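Local coordinates for protein CRISPR-associated endoribonuclease Cas2 (Streptococcus pyogenes serotype M1, PDB 4QR2) that probably acts as a magnesium-dependent endonuclease of CRISPR antiviral defence, as a homodimer that joins a Cas1 homodimer in a heterotetramer, at residues G16-R19 with L20-A24; Q57-E61 with K62-I66. All coordinates share one frame; numbering follows the deposited sequence.

Interaction 1: G16-R19 with L20-A24; sequences GRKR and LRHVA
Leu20 and Gly16 open a run of i to i+4 bonds in helix 14-27, the first helix of a ferredoxin-like fold. Leu20 N donates to Gly16 O at 3.0 Å, and Leu20 CB lies 3.6 Å from Arg17 O. The rest of the leucine is buried against Tyr7 of strand 2-8 and Arg33 of strand 31-35, so this side of the helix faces the sheet. Arg21 N repeats the bond to Arg17 O at 2.9 Å. The Arg21 side chain runs back toward the N terminus and, bent at chi3 (-67°), lays one guanidinium face over Lys18 CA, off-centre; its NH1 comes within 3.5 Å of Lys18 CB. Contact is through the carbons of Lys18, while Lys18 NZ and the guanidinium, which would carry like charges, keep apart. At His22 the backbone bond goes to Lys18 O, which also sits 3.5 Å above one face of the imidazole, toward its rim. Lys18 is extended, its CG anti to the backbone N (chi1 -178°), and this carries CE past the outer end of the imidazole, 3.7 Å from His22 CE1, the two side chains crossing at an angle. Val23 N closes the set with a nearly straight bond to Arg19 O (N-H...O 176°). Arg19 also turns back, on another side of the helix, with Gly16 CA over one guanidinium face, off-centre, and NE in a salt bridge to Asp64 OD2. Val23, wedged among Tyr7, Leu55 and Ile58, brings its CG2 to 3.5 Å from the Arg19 O that its own N grips.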
ATOM      1  N   GLY A  16       0.074  15.170   9.809  1.00 24.05           N
ATOM      2  CA  GLY A  16       0.038  13.925   9.090  1.00 22.49           C
ATOM      3  C   GLY A  16       1.414  13.385   8.763  1.00 21.09           C
ATOM      4  O   GLY A  16       1.684  12.234   8.980  1.00 23.41           O
ATOM      5  N   ARG A  17       2.335  14.291   8.420  1.00 23.10           N
ATOM      6  CA  ARG A  17       3.699  13.851   8.142  1.00 23.04           C
ATOM      7  C   ARG A  17       4.366  13.359   9.415  1.00 23.79           C
ATOM      8  O   ARG A  17       5.119  12.409   9.416  1.00 23.54           O
ATOM      9  CB  ARG A  17       4.496  14.937   7.432  1.00 24.43           C
ATOM     10  CG  ARG A  17       3.991  15.341   6.038  1.00 24.70           C
ATOM     11  CD  ARG A  17       4.953  16.217   5.217  1.00 27.79           C
ATOM     12  NE  ARG A  17       5.272  17.491   5.837  1.00 28.41           N
ATOM     13  CZ  ARG A  17       4.500  18.558   5.685  1.00 31.30           C
ATOM     14  NH1 ARG A  17       3.445  18.527   4.897  1.00 31.16           N
ATOM     15  NH2 ARG A  17       4.834  19.689   6.208  1.00 30.82           N
ATOM     16  N   LYS A  18       4.056  13.991  10.545  1.00 24.47           N
ATOM     17  CA  LYS A  18       4.588  13.557  11.836  1.00 25.23           C
ATOM     18  C   LYS A  18       4.110  12.187  12.233  1.00 24.48           C
ATOM     19  O   LYS A  18       4.857  11.331  12.665  1.00 23.80           O
ATOM     20  CB  LYS A  18       4.224  14.597  12.952  1.00 26.20           C
ATOM     21  CG  LYS A  18       4.792  14.222  14.295  1.00 32.77           C
ATOM     22  CD  LYS A  18       4.751  15.423  15.244  1.00 37.17           C
ATOM     23  CE  LYS A  18       5.479  15.164  16.537  1.00 46.77           C
ATOM     24  NZ  LYS A  18       5.007  16.068  17.641  1.00 54.19           N
ATOM     25  N   ARG A  19       2.826  11.960  12.065  1.00 24.29           N
ATOM     26  CA  ARG A  19       2.296  10.628  12.283  1.00 23.15           C
ATOM     27  C   ARG A  19       2.957   9.615  11.401  1.00 23.91           C
ATOM     28  O   ARG A  19       3.326   8.551  11.885  1.00 24.85           O
ATOM     29  CB  ARG A  19       0.791  10.601  12.075  1.00 24.58           C
ATOM     30  CG  ARG A  19       0.049  11.424  13.141  1.00 26.49           C
ATOM     31  CD  ARG A  19      -1.486  11.152  13.220  1.00 26.52           C
ATOM     32  NE  ARG A  19      -2.265  11.411  12.038  1.00 25.19           N
ATOM     33  CZ  ARG A  19      -2.672  12.616  11.635  1.00 26.35           C
ATOM     34  NH1 ARG A  19      -3.385  12.721  10.540  1.00 27.05           N
ATOM     35  NH2 ARG A  19      -2.324  13.734  12.286  1.00 27.84           N
ATOM     36  N   LEU A  20       3.184   9.928  10.136  1.00 21.41           N
ATOM     37  CA  LEU A  20       3.853   8.985   9.232  1.00 23.04           C
ATOM     38  C   LEU A  20       5.265   8.724   9.715  1.00 22.17           C
ATOM     39  O   LEU A  20       5.742   7.579   9.681  1.00 22.27           O
ATOM     40  CB  LEU A  20       3.857   9.477   7.773  1.00 20.41           C
ATOM     41  CG  LEU A  20       4.663   8.653   6.765  1.00 24.77           C
ATOM     42  CD1 LEU A  20       4.104   7.246   6.689  1.00 24.51           C
ATOM     43  CD2 LEU A  20       4.680   9.299   5.378  1.00 25.80           C
ATOM     44  N   ARG A  21       5.972   9.734  10.216  1.00 24.70           N
ATOM     45  CA  ARG A  21       7.338   9.471  10.743  1.00 25.43           C
ATOM     46  C   ARG A  21       7.286   8.497  11.904  1.00 26.39           C
ATOM     47  O   ARG A  21       8.125   7.613  12.028  1.00 25.92           O
ATOM     48  CB  ARG A  21       7.974  10.772  11.235  1.00 28.57           C
ATOM     49  CG  ARG A  21       8.417  11.751  10.125  1.00 31.91           C
ATOM     50  CD  ARG A  21       9.441  12.826  10.661  1.00 35.42           C
ATOM     51  NE  ARG A  21       8.829  13.735  11.628  1.00 42.53           N
ATOM     52  CZ  ARG A  21       8.022  14.787  11.359  1.00 35.38           C
ATOM     53  NH1 ARG A  21       7.538  15.465  12.362  1.00 44.45           N
ATOM     54  NH2 ARG A  21       7.685  15.136  10.167  1.00 36.46           N
ATOM     55  N   HIS A  22       6.265   8.628  12.762  1.00 26.00           N
ATOM     56  CA  HIS A  22       6.162   7.743  13.935  1.00 25.36           C
ATOM     57  C   HIS A  22       5.723   6.351  13.550  1.00 23.36           C
ATOM     58  O   HIS A  22       6.249   5.365  14.152  1.00 24.22           O
ATOM     59  CB  HIS A  22       5.146   8.318  14.916  1.00 25.88           C
ATOM     60  CG  HIS A  22       5.588   9.568  15.601  1.00 34.63           C
ATOM     61  ND1 HIS A  22       4.711  10.365  16.305  1.00 42.23           N
ATOM     62  CD2 HIS A  22       6.762  10.242  15.569  1.00 41.24           C
ATOM     63  CE1 HIS A  22       5.352  11.430  16.756  1.00 45.54           C
ATOM     64  NE2 HIS A  22       6.608  11.376  16.337  1.00 43.79           N
ATOM     65  N   VAL A  23       4.759   6.254  12.606  1.00 20.37           N
ATOM     66  CA  VAL A  23       4.405   4.946  11.986  1.00 21.64           C
ATOM     67  C   VAL A  23       5.614   4.233  11.409  1.00 23.19           C
ATOM     68  O   VAL A  23       5.901   3.045  11.694  1.00 22.28           O
ATOM     69  CB  VAL A  23       3.247   5.070  10.991  1.00 20.53           C
ATOM     70  CG1 VAL A  23       3.048   3.793  10.215  1.00 23.04           C
ATOM     71  CG2 VAL A  23       1.944   5.382  11.777  1.00 21.68           C
ATOM     72  N   ALA A  24       6.399   4.971  10.656  1.00 22.80           N
ATOM     73  CA  ALA A  24       7.570   4.354   9.989  1.00 26.11           C
ATOM     74  C   ALA A  24       8.568   3.918  11.001  1.00 28.39           C
ATOM     75  O   ALA A  24       9.128   2.841  10.833  1.00 27.17           O
ATOM     76  CB  ALA A  24       8.233   5.367   9.022  1.00 25.01           C
TER

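Interaction 2: Q57-E61 with K62-I66; sequences QIIDE and KTDSI
Asp60 O collects two backbone donors from the segment that follows it, Thr63 N and Asp64 N. The chain leaves the end of helix 45-58 in an extended step at Ile59, then folds back through helical angles at Glu61 and Lys62. Asp64 N lies 2.8 Å from Asp60 O and nearly in line with its C=O, whereas Thr63 N, at 3.2 Å, comes in well above the carbonyl plane; a beta turn is thus enclosed in a wider five-residue turn. The Asp60 side chain adds an Asx turn: with CG anti to the backbone N (chi1 -177°), OD1 reaches forward to accept Lys62 N at 3.1 Å on its anti side. The carboxylate of Asp64 answers from across the turn, OD2 taking Asp60 N at 3.0 Å from above the carboxylate plane, so Asp60 is gripped at its N, its O and its OD1. Thr63 OG1, turned in over its own backbone (chi1 56°), donates to Asp64 OD1 at 2.8 Å. A water donates to Thr63 OG1 and lies doubtfully close to Asp60 OD2. Beyond the polar turn, Ile59 CG2 meets Ile66 CD1 at 3.8 Å, the two side chains crossing at an angle. Asp64 OD2 also bonds to Tyr7 OH of strand 2-8, and the Asp64 side chain is about 6 Å from that of Asp8, the predicted magnesium ligand. The turn thus hands helix 45-58 on to strand 65-71, outermost in its own chain but backbone-bonded at Ile66 to the second subunit: Ile66 packs on Val5 of strand 2-8 and Leu55 of the helix, and Leu82 of the second subunit covers Ile59 and Ile66.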
ATOM      1  N   GLN A  57      -2.300   3.930  19.035  1.00 29.55           N
ATOM      2  CA  GLN A  57      -1.945   5.122  19.797  1.00 34.29           C
ATOM      3  C   GLN A  57      -1.304   6.220  18.911  1.00 31.73           C
ATOM      4  O   GLN A  57      -1.246   7.367  19.298  1.00 34.68           O
ATOM      5  CB  GLN A  57      -1.016   4.732  20.906  1.00 38.19           C
ATOM      6  CG  GLN A  57      -1.646   3.746  21.915  1.00 43.14           C
ATOM      7  CD  GLN A  57      -2.932   4.293  22.491  1.00 49.06           C
ATOM      8  OE1 GLN A  57      -4.051   3.862  22.150  1.00 49.43           O
ATOM      9  NE2 GLN A  57      -2.785   5.316  23.327  1.00 56.34           N
ATOM     10  N   ILE A  58      -0.770   5.890  17.771  1.00 25.62           N
ATOM     11  CA  ILE A  58      -0.137   6.906  16.875  1.00 27.83           C
ATOM     12  C   ILE A  58      -1.093   7.544  15.849  1.00 27.79           C
ATOM     13  O   ILE A  58      -1.022   8.753  15.593  1.00 26.75           O
ATOM     14  CB  ILE A  58       1.037   6.291  16.089  1.00 28.04           C
ATOM     15  CG1 ILE A  58       2.150   5.910  17.081  1.00 30.21           C
ATOM     16  CG2 ILE A  58       1.452   7.238  14.919  1.00 29.55           C
ATOM     17  CD1 ILE A  58       3.121   4.860  16.636  1.00 31.92           C
ATOM     18  N   ILE A  59      -1.898   6.713  15.170  1.00 23.20           N
ATOM     19  CA  ILE A  59      -2.709   7.235  14.064  1.00 23.98           C
ATOM     20  C   ILE A  59      -3.871   8.021  14.573  1.00 25.75           C
ATOM     21  O   ILE A  59      -4.217   7.954  15.764  1.00 27.37           O
ATOM     22  CB  ILE A  59      -3.193   6.145  13.111  1.00 21.82           C
ATOM     23  CG1 ILE A  59      -4.268   5.263  13.749  1.00 27.36           C
ATOM     24  CG2 ILE A  59      -1.976   5.278  12.676  1.00 22.78           C
ATOM     25  CD1 ILE A  59      -4.883   4.384  12.696  1.00 30.49           C
ATOM     26  N   ASP A  60      -4.380   8.866  13.702  1.00 25.26           N
ATOM     27  CA  ASP A  60      -5.662   9.551  13.978  1.00 25.98           C
ATOM     28  C   ASP A  60      -6.733   8.693  13.323  1.00 25.57           C
ATOM     29  O   ASP A  60      -6.816   8.601  12.090  1.00 25.99           O
ATOM     30  CB  ASP A  60      -5.673  10.957  13.411  1.00 28.43           C
ATOM     31  CG  ASP A  60      -6.964  11.718  13.757  1.00 33.84           C
ATOM     32  OD1 ASP A  60      -7.982  11.083  14.101  1.00 36.36           O
ATOM     33  OD2 ASP A  60      -6.959  12.965  13.719  1.00 37.28           O
ATOM     34  N   GLU A  61      -7.475   7.953  14.143  1.00 29.67           N
ATOM     35  CA  GLU A  61      -8.461   7.003  13.583  1.00 33.59           C
ATOM     36  C   GLU A  61      -9.642   7.637  12.821  1.00 33.60           C
ATOM     37  O   GLU A  61     -10.264   6.968  11.992  1.00 36.31           O
ATOM     38  CB  GLU A  61      -8.918   6.044  14.712  1.00 41.58           C
ATOM     39  CG  GLU A  61      -7.833   5.004  15.035  1.00 52.05           C
ATOM     40  CD  GLU A  61      -7.548   4.803  16.537  1.00 60.22           C
ATOM     41  OE1 GLU A  61      -6.422   5.157  16.994  1.00 51.63           O
ATOM     42  OE2 GLU A  61      -8.436   4.273  17.250  1.00 63.67           O
ATOM     43  N   LYS A  62      -9.920   8.909  13.080  1.00 32.42           N
ATOM     44  CA  LYS A  62     -10.921   9.648  12.319  1.00 34.60           C
ATOM     45  C   LYS A  62     -10.527   9.910  10.884  1.00 33.37           C
ATOM     46  O   LYS A  62     -11.379   9.836  10.012  1.00 32.36           O
ATOM     47  CB  LYS A  62     -11.236  10.977  12.973  1.00 36.85           C
ATOM     48  CG  LYS A  62     -11.920  10.802  14.307  1.00 43.15           C
ATOM     49  CD  LYS A  62     -12.596  12.076  14.771  1.00 49.78           C
ATOM     50  CE  LYS A  62     -13.896  11.727  15.494  1.00 56.55           C
ATOM     51  NZ  LYS A  62     -13.718  11.313  16.913  1.00 59.23           N
ATOM     52  N   THR A  63      -9.243  10.182  10.636  1.00 28.14           N
ATOM     53  CA  THR A  63      -8.818  10.614   9.335  1.00 27.78           C
ATOM     54  C   THR A  63      -7.922   9.656   8.602  1.00 27.06           C
ATOM     55  O   THR A  63      -7.728   9.820   7.393  1.00 25.36           O
ATOM     56  CB  THR A  63      -8.082  11.976   9.450  1.00 29.00           C
ATOM     57  OG1 THR A  63      -6.986  11.847  10.376  1.00 27.83           O
ATOM     58  CG2 THR A  63      -8.986  13.002  10.039  1.00 31.89           C
ATOM     59  N   ASP A  64      -7.258   8.748   9.339  1.00 24.58           N
ATOM     60  CA  ASP A  64      -6.241   7.868   8.759  1.00 24.02           C
ATOM     61  C   ASP A  64      -6.792   6.449   8.735  1.00 19.84           C
ATOM     62  O   ASP A  64      -7.684   6.097   9.495  1.00 22.64           O
ATOM     63  CB  ASP A  64      -4.985   7.789   9.668  1.00 24.13           C
ATOM     64  CG  ASP A  64      -4.347   9.161  10.006  1.00 25.56           C
ATOM     65  OD1 ASP A  64      -4.806  10.248   9.532  1.00 25.02           O
ATOM     66  OD2 ASP A  64      -3.410   9.124  10.832  1.00 24.36           O
ATOM     67  N   SER A  65      -6.166   5.573   7.964  1.00 22.25           N
ATOM     68  CA  SER A  65      -6.375   4.131   8.135  1.00 20.52           C
ATOM     69  C   SER A  65      -5.114   3.310   7.927  1.00 20.92           C
ATOM     70  O   SER A  65      -4.210   3.770   7.244  1.00 20.38           O
ATOM     71  CB  SER A  65      -7.453   3.593   7.207  1.00 21.85           C
ATOM     72  OG  SER A  65      -7.032   3.676   5.887  1.00 21.85           O
ATOM     73  N   ILE A  66      -5.126   2.071   8.453  1.00 20.33           N
ATOM     74  CA  ILE A  66      -4.067   1.109   8.237  1.00 20.65           C
ATOM     75  C   ILE A  66      -4.746  -0.196   7.837  1.00 21.80           C
ATOM     76  O   ILE A  66      -5.727  -0.615   8.477  1.00 22.81           O
ATOM     77  CB  ILE A  66      -3.196   0.890   9.511  1.00 22.66           C
ATOM     78  CG1 ILE A  66      -2.385   2.180   9.754  1.00 26.12           C
ATOM     79  CG2 ILE A  66      -2.318  -0.359   9.316  1.00 25.00           C
ATOM     80  CD1 ILE A  66      -1.277   2.059  10.744  1.00 33.72           C
TER
HETATM   81  O   HOH W   1      -6.309  14.398  11.811  1.00 33.69           O

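How the interactions relate
From the N terminus, interaction 1 comes first, within helix 14-27, and is complete long before interaction 2 begins; the two are in series and neither encloses the other. Each closes only a short local turn: 16-24 is successive helical turns, 57-66 the connection from helix 45-58 into strand 65-71. In space their centres are 10 Å apart and they touch. Beside the Arg19–Asp64 salt bridge, Val23 CG2 packs on Ile58 CG2 at 3.7 Å, and Arg19 CD lies 3.4 Å from Ile58 O, seating the first helix against the end of the second. Tyr7 of strand 2-8 touches residues of both contacts, so together they tie the two helices to the sheet.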